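Local coordinates for protein catechol 2,3-dioxygenase (PDB 3HQ0) that probably catalyses the iron-dependent extradiol cleavage of catechol by dioxygen, giving 2-hydroxy-6-oxohexa-2,4-dienoate, as a homotetramer, at residues Val14-Leu19 and Ala258-Gly263; His154-Gly159 and Leu214-Phe219. All coordinates share one frame; numbering follows the deposited sequence.

Overall arrangement
Contact 1 ties the two halves of the chain together at the periphery, whereas contact 2 lies wholly within the second half, at its iron site; their centres are about 14 Å apart. Contact 1 is partly buried, about 16 Å from the centre of the chain, and joins loop ends: a serine hydroxyl in a turn takes a backbone N-H just beyond strand 9-16. Contact 2, about 6 Å from that centre, is buried strand pairing with a bulge and two histidines on iron. Strands 254-259 and 213-220, which supply one segment to each contact, belong to the same mixed sheet, and Val-14 CG2 lies 4.3 Å from Cys-217 SG, so the two contacts meet by packing.

Contact 1: Val14-Leu19 and Ala258-Gly263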
# COMPACT_ATOMS: atom_id res chain seq x y z
N VAL A 14 27.64 -5.47 16.25
CA VAL A 14 27.58 -4.11 16.73
C VAL A 14 27.75 -4.07 18.24
O VAL A 14 27.39 -5.01 18.94
CB VAL A 14 26.22 -3.48 16.35
CG1 VAL A 14 26.08 -2.10 16.95
CG2 VAL A 14 26.10 -3.43 14.82
N ARG A 15 28.31 -2.97 18.73
CA ARG A 15 28.56 -2.77 20.15
C ARG A 15 27.45 -1.96 20.80
O ARG A 15 27.09 -0.89 20.32
CB ARG A 15 29.87 -2.01 20.37
CG ARG A 15 31.10 -2.65 19.77
CD ARG A 15 32.34 -1.94 20.28
NE ARG A 15 32.44 -0.57 19.78
CZ ARG A 15 32.89 -0.25 18.57
NH1 ARG A 15 33.26 -1.21 17.74
NH2 ARG A 15 32.95 1.01 18.19
N VAL A 16 26.92 -2.48 21.91
CA VAL A 16 25.87 -1.78 22.64
C VAL A 16 26.35 -1.48 24.07
O VAL A 16 26.97 -2.32 24.71
CB VAL A 16 24.59 -2.64 22.69
CG1 VAL A 16 23.99 -2.72 21.30
CG2 VAL A 16 24.91 -4.03 23.20
N LEU A 17 26.07 -0.27 24.56
CA LEU A 17 26.50 0.15 25.89
C LEU A 17 25.90 -0.66 27.03
O LEU A 17 26.50 -0.78 28.10
CB LEU A 17 26.18 1.63 26.13
CG LEU A 17 27.02 2.67 25.38
CD1 LEU A 17 28.49 2.39 25.61
CD2 LEU A 17 26.71 2.62 23.90
N ASN A 18 24.70 -1.20 26.81
CA ASN A 18 24.03 -2.01 27.82
C ASN A 18 23.43 -3.23 27.15
O ASN A 18 22.44 -3.14 26.44
CB ASN A 18 22.93 -1.19 28.51
CG ASN A 18 22.16 -2.00 29.53
OD1 ASN A 18 21.37 -2.87 29.18
ND2 ASN A 18 22.41 -1.74 30.80
N LEU A 19 24.06 -4.38 27.38
CA LEU A 19 23.62 -5.62 26.77
C LEU A 19 22.16 -5.96 27.01
O LEU A 19 21.49 -6.48 26.12
CB LEU A 19 24.49 -6.79 27.26
CG LEU A 19 24.21 -8.17 26.66
CD1 LEU A 19 24.45 -8.14 25.16
CD2 LEU A 19 25.09 -9.21 27.32
N ALA A 258 16.74 5.42 12.39
CA ALA A 258 16.49 5.56 13.82
C ALA A 258 17.69 5.02 14.59
O ALA A 258 18.58 4.39 14.01
CB ALA A 258 15.22 4.82 14.22
N TRP A 259 17.69 5.28 15.89
CA TRP A 259 18.79 4.86 16.74
C TRP A 259 18.48 3.78 17.76
O TRP A 259 17.36 3.65 18.26
CB TRP A 259 19.36 6.06 17.51
CG TRP A 259 20.13 7.02 16.68
CD1 TRP A 259 21.37 6.83 16.14
CD2 TRP A 259 19.74 8.35 16.33
NE1 TRP A 259 21.78 7.96 15.48
CE2 TRP A 259 20.79 8.91 15.58
CE3 TRP A 259 18.60 9.12 16.58
CZ2 TRP A 259 20.74 10.21 15.07
CZ3 TRP A 259 18.54 10.41 16.08
CH2 TRP A 259 19.61 10.95 15.33
N ASP A 260 19.54 3.05 18.06
CA ASP A 260 19.61 1.98 19.04
C ASP A 260 19.63 2.71 20.38
O ASP A 260 19.86 3.92 20.42
CB ASP A 260 20.97 1.30 18.86
CG ASP A 260 20.95 -0.15 19.19
OD1 ASP A 260 22.02 -0.77 19.05
OD2 ASP A 260 19.87 -0.66 19.56
N PRO A 261 19.36 2.01 21.49
CA PRO A 261 19.41 2.76 22.76
C PRO A 261 20.87 3.15 23.04
O PRO A 261 21.14 4.11 23.76
CB PRO A 261 18.87 1.75 23.77
CG PRO A 261 17.84 1.02 22.97
CD PRO A 261 18.57 0.78 21.66
N SER A 262 21.81 2.42 22.44
CA SER A 262 23.24 2.68 22.61
C SER A 262 23.70 3.75 21.64
O SER A 262 24.83 4.25 21.72
CB SER A 262 24.05 1.41 22.37
OG SER A 262 23.72 0.39 23.30
N GLY A 263 22.83 4.11 20.70
CA GLY A 263 23.19 5.12 19.73
C GLY A 263 23.65 4.57 18.40
O GLY A 263 24.31 5.27 17.63
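A type I beta turn, Asp-260 to Gly-263, carries this contact: its third residue, Ser-262, meets Val-16 and Leu-17 where strand 9-16 runs out. The turn follows strand 254-259 and is closed by a weak bond from Gly-263 N to Asp-260 O. The one hydrogen bond across the interface goes from Leu-17 N to Ser-262 OG, at 2.7 Å but bent, with 133° at the hydrogen. The serine hydroxyl thus takes up a main-chain N-H just beyond the strand. Its OG is placed there by a first torsion of -62°, which sets it anti to the serine's own carbonyl carbon, and it also lies 3.1 Å from Val-16 CA. Leu-17 CD2 also closes in on Ser-262 CB at 3.3 Å, a carbon pair tighter than usual, and comes equally near Ser-262 O. The leucine's branch therefore lies against both the side chain and the carbonyl of the turn residue. Val-16 adds a lateral contact: CG1 is 3.6 Å from Asp-260 OD1, the two side chains crossing at about a right angle. That carboxylate oxygen has its polar partner in Tyr-26 OH of helix 19-29, so the valine touches an acceptor that is already engaged. Asn-18 caps the start of the same helix, its OD1 accepting from Glu-21 N. The turn packs against both that helix, whose Phe-25 touches Asp-260 and Pro-261, and the end of strand 9-16, which pairs in its sheet with strand 56-60.

Contact 2: His154-Gly159 and Leu214-Phe219; sequences HCLLYG and LHHCSF. With FE (Fe (III) ion), chain E.
Strands 154-159 and 214-219 run antiparallel, their axes 4.5 Å apart at closest approach and 170° between their directions, with a classic beta bulge where His-215 and His-216 both face Leu-156. The bulge is read from the bonds: Leu-156 O accepts from His-215 N at 3.1 Å and, weakly, from His-216 N, while Leu-156 N donates to His-216 O at 2.8 Å, nearly along the carbonyl axis. This strand pair carries two ligands of the iron centre of an extradiol dioxygenase; Glu-267, on strand 265-270, completes the two-histidine, one-carboxylate facial triad. His-154 and His-216 turn their rings to the same face of the sheet and hold the iron(III) ion through NE2, at 2.2 Å for His-154 and 2.4 Å for His-216. Both have CG between the backbone N and the carbonyl carbon, which lets the two imidazoles reach the one ion; the rings meet rim to rim, planes at 82°. Further along, the Tyr-158 and His-215 rings lie nearly parallel, 15° between planes, but slid apart until they barely overlap; Tyr-158 OH is hydrogen-bonded to Asp-294 O. Leu-156 packs against both histidines of the bulge, CD2 3.5 Å from His-215 CB and CB 3.5 Å from His-216 CE1. The opposite face carries Leu-157 against Leu-214 and Cys-155 beside Cys-217. Ser-218 is hydrogen-bonded through OG to Glu-267 OE1, itself an iron ligand, while its CB makes a CH-pi contact over one face of the His-154 ring, offset toward the rim, 3.5 Å from the centroid.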
# COMPACT_ATOMS: atom_id res chain seq x y z
N HIS A 154 22.09 -4.25 4.18
CA HIS A 154 23.43 -3.72 3.93
C HIS A 154 23.79 -2.83 5.10
O HIS A 154 23.11 -2.82 6.12
CB HIS A 154 23.45 -2.87 2.65
CG HIS A 154 22.62 -1.62 2.73
ND1 HIS A 154 21.27 -1.60 2.45
CD2 HIS A 154 22.92 -0.38 3.18
CE1 HIS A 154 20.77 -0.41 2.72
NE2 HIS A 154 21.75 0.35 3.16
N CYS A 155 24.87 -2.09 4.95
CA CYS A 155 25.30 -1.14 5.95
C CYS A 155 25.99 -0.02 5.17
O CYS A 155 26.29 -0.18 3.98
CB CYS A 155 26.25 -1.78 6.98
SG CYS A 155 27.92 -2.12 6.41
N LEU A 156 26.20 1.12 5.81
CA LEU A 156 26.87 2.22 5.15
C LEU A 156 27.96 2.65 6.11
O LEU A 156 27.67 3.09 7.22
CB LEU A 156 25.90 3.37 4.86
CG LEU A 156 26.51 4.54 4.07
CD1 LEU A 156 25.42 5.32 3.36
CD2 LEU A 156 27.28 5.44 5.00
N LEU A 157 29.21 2.51 5.69
CA LEU A 157 30.33 2.85 6.54
C LEU A 157 31.00 4.18 6.18
O LEU A 157 31.04 4.57 5.01
CB LEU A 157 31.38 1.74 6.51
CG LEU A 157 30.95 0.29 6.75
CD1 LEU A 157 30.11 0.19 8.03
CD2 LEU A 157 30.17 -0.20 5.55
N TYR A 158 31.52 4.84 7.21
CA TYR A 158 32.22 6.12 7.10
C TYR A 158 33.71 5.91 7.38
O TYR A 158 34.08 5.39 8.43
CB TYR A 158 31.66 7.11 8.13
CG TYR A 158 30.52 7.99 7.67
CD1 TYR A 158 29.57 7.53 6.75
CD2 TYR A 158 30.35 9.26 8.21
CE1 TYR A 158 28.47 8.33 6.39
CE2 TYR A 158 29.26 10.06 7.86
CZ TYR A 158 28.32 9.59 6.95
OH TYR A 158 27.24 10.38 6.64
N GLY A 159 34.55 6.32 6.45
CA GLY A 159 35.98 6.16 6.63
C GLY A 159 36.75 6.76 5.47
O GLY A 159 36.15 7.09 4.45
N LEU A 214 30.64 3.71 11.79
CA LEU A 214 29.43 3.02 11.33
C LEU A 214 28.30 4.04 11.23
O LEU A 214 27.88 4.62 12.25
CB LEU A 214 29.05 1.91 12.31
CG LEU A 214 27.78 1.04 12.15
CD1 LEU A 214 26.69 1.57 13.06
CD2 LEU A 214 27.32 0.98 10.70
N HIS A 215 27.82 4.30 10.02
CA HIS A 215 26.72 5.23 9.86
C HIS A 215 25.47 4.44 10.25
O HIS A 215 24.75 4.83 11.17
CB HIS A 215 26.59 5.72 8.42
CG HIS A 215 25.52 6.75 8.24
ND1 HIS A 215 25.65 8.05 8.66
CD2 HIS A 215 24.28 6.66 7.69
CE1 HIS A 215 24.55 8.72 8.38
NE2 HIS A 215 23.70 7.90 7.79
N HIS A 216 25.22 3.34 9.56
CA HIS A 216 24.06 2.50 9.88
C HIS A 216 24.07 1.13 9.25
O HIS A 216 24.73 0.89 8.24
CB HIS A 216 22.74 3.19 9.47
CG HIS A 216 22.51 3.24 7.99
ND1 HIS A 216 22.99 4.25 7.19
CD2 HIS A 216 21.86 2.38 7.16
CE1 HIS A 216 22.65 4.02 5.93
NE2 HIS A 216 21.97 2.89 5.89
N CYS A 217 23.31 0.23 9.88
CA CYS A 217 23.10 -1.11 9.36
C CYS A 217 21.67 -1.01 8.85
O CYS A 217 20.86 -0.29 9.44
CB CYS A 217 23.19 -2.15 10.48
SG CYS A 217 24.88 -2.63 10.82
N SER A 218 21.34 -1.71 7.77
CA SER A 218 19.99 -1.61 7.22
C SER A 218 19.18 -2.88 7.16
O SER A 218 19.71 -3.96 6.88
CB SER A 218 20.04 -0.97 5.83
OG SER A 218 18.75 -0.94 5.25
N PHE A 219 17.87 -2.73 7.39
CA PHE A 219 16.94 -3.85 7.37
C PHE A 219 15.79 -3.62 6.39
O PHE A 219 15.13 -2.58 6.41
CB PHE A 219 16.40 -4.11 8.78
CG PHE A 219 17.47 -4.49 9.76
CD1 PHE A 219 18.24 -3.52 10.38
CD2 PHE A 219 17.75 -5.84 10.01
CE1 PHE A 219 19.29 -3.88 11.25
CE2 PHE A 219 18.79 -6.21 10.87
CZ PHE A 219 19.56 -5.22 11.49
FE FE E . 20.96 2.28 3.77